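Local coordinates for putative carboxynorspermidine decarboxylase protein (PDB 3MT1) that probably decarboxylates carboxynorspermidine and carboxyspermidine with the help of pyridoxal 5'-phosphate, yielding the polyamines norspermidine and spermidine, at residues His75-Ala80 with Ile97-Ser102. Residues are numbered along the deposited sequence; the frame is centred on the assembly and turned at random.
Sequences HAYSVA and IFNSIS
Tyr77 and Ile97 rise from adjacent parallel strands on the same face of the sheet, their side chains crossing at about a right angle. CG of Tyr77 stands anti to the backbone N (chi1 172°), which sends the ring toward strand 95-98, where its CD1 lies 3.7 Å from Ile97 CG2. Farther along, the phenol reaches Asn99: Tyr77 OH is modelled donating to Asn99 OD1, at a separation of 2.4 Å that is doubtfully short, with OD1 at the ring edge and the amide plane turned 57° from the ring. Arg119 NH1 also hydrogen-bonds the phenol oxygen, and Asn99 ND2 bonds the backbone O of Arg140. An alanine in place of Ile97 would probably open a gap beside the Tyr77 ring and leave it freer to shift. Ile97 N donates to Ala76 O (2.8 Å), and beyond Phe98 a water bridges Ser78 O and Asn99 N. The two strands, 73-77 and 95-98, are neighbours in the eight-stranded parallel (beta/alpha) barrel of this class-II family decarboxylase, joined by a right-handed beta-alpha-beta crossover through helix 83-92; Met160 of strand 158-160 packs against both Tyr77 and Ile97, while Phe98 points to the other face, onto helix 101-107.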
# COMPACT_ATOMS: atom_id res chain seq x y z
N HIS B 75 17.17 17.50 6.82
CA HIS B 75 18.01 16.39 7.33
C HIS B 75 17.74 15.17 6.49
O HIS B 75 16.59 14.88 6.17
CB HIS B 75 17.70 16.06 8.79
CG HIS B 75 18.24 17.07 9.76
ND1 HIS B 75 18.53 16.75 11.07
CD2 HIS B 75 18.55 18.38 9.61
CE1 HIS B 75 18.97 17.83 11.69
NE2 HIS B 75 19.00 18.83 10.82
N ALA B 76 18.81 14.48 6.14
CA ALA B 76 18.68 13.25 5.38
C ALA B 76 19.09 12.06 6.22
O ALA B 76 20.10 12.11 6.92
CB ALA B 76 19.51 13.33 4.09
N TYR B 77 18.30 11.00 6.17
CA TYR B 77 18.67 9.74 6.79
C TYR B 77 18.37 8.61 5.83
O TYR B 77 17.48 8.72 4.98
CB TYR B 77 17.87 9.51 8.07
CG TYR B 77 18.08 8.12 8.66
CD1 TYR B 77 19.31 7.74 9.19
CD2 TYR B 77 17.03 7.18 8.68
CE1 TYR B 77 19.51 6.48 9.73
CE2 TYR B 77 17.22 5.91 9.20
CZ TYR B 77 18.46 5.56 9.73
OH TYR B 77 18.63 4.28 10.27
N SER B 78 19.13 7.53 5.93
CA SER B 78 18.80 6.33 5.20
C SER B 78 19.41 5.16 5.90
O SER B 78 20.41 5.30 6.57
CB SER B 78 19.30 6.36 3.74
OG SER B 78 19.00 5.12 3.09
N VAL B 79 18.78 4.00 5.73
CA VAL B 79 19.33 2.75 6.19
C VAL B 79 20.51 2.38 5.30
O VAL B 79 21.54 1.94 5.79
CB VAL B 79 18.24 1.66 6.21
CG1 VAL B 79 18.81 0.36 6.55
CG2 VAL B 79 17.20 2.00 7.24
N ALA B 80 20.39 2.63 4.00
CA ALA B 80 21.49 2.35 3.06
C ALA B 80 21.50 3.32 1.88
O ALA B 80 20.59 3.26 1.04
CB ALA B 80 21.36 0.93 2.54
N ILE B 97 22.73 11.80 7.91
CA ILE B 97 22.92 10.83 8.96
C ILE B 97 23.07 9.44 8.38
O ILE B 97 22.38 9.06 7.41
CB ILE B 97 21.77 10.88 9.94
CG1 ILE B 97 21.80 12.24 10.64
CG2 ILE B 97 21.84 9.72 10.96
CD1 ILE B 97 20.48 12.94 10.64
N PHE B 98 24.03 8.71 8.94
CA PHE B 98 24.34 7.38 8.47
C PHE B 98 24.00 6.40 9.53
O PHE B 98 24.12 6.70 10.72
CB PHE B 98 25.80 7.24 8.09
CG PHE B 98 26.27 8.27 7.13
CD1 PHE B 98 26.09 8.10 5.76
CD2 PHE B 98 26.89 9.45 7.58
CE1 PHE B 98 26.52 9.07 4.86
CE2 PHE B 98 27.32 10.40 6.71
CZ PHE B 98 27.13 10.21 5.33
N ASN B 99 23.58 5.23 9.05
CA ASN B 99 23.09 4.15 9.88
C ASN B 99 24.20 3.39 10.60
O ASN B 99 23.97 2.77 11.64
CB ASN B 99 22.26 3.19 9.03
CG ASN B 99 21.37 2.29 9.87
OD1 ASN B 99 20.46 2.77 10.55
ND2 ASN B 99 21.64 0.98 9.82
N SER B 100 25.40 3.45 10.05
CA SER B 100 26.47 2.56 10.48
C SER B 100 27.79 3.22 10.15
O SER B 100 27.85 4.11 9.29
CB SER B 100 26.37 1.22 9.74
OG SER B 100 26.64 1.42 8.36
N ILE B 101 28.85 2.76 10.82
CA ILE B 101 30.21 3.26 10.62
C ILE B 101 30.61 3.08 9.16
O ILE B 101 31.09 4.01 8.51
CB ILE B 101 31.20 2.58 11.59
CG1 ILE B 101 31.21 3.34 12.91
CG2 ILE B 101 32.63 2.53 11.00
CD1 ILE B 101 31.27 2.46 14.15
N SER B 102 30.37 1.88 8.66
CA SER B 102 30.67 1.53 7.30
C SER B 102 30.03 2.47 6.26
O SER B 102 30.69 2.90 5.31
CB SER B 102 30.26 0.08 7.07
OG SER B 102 30.61 -0.34 5.77
O HOH W 1 23.13 5.36 6.12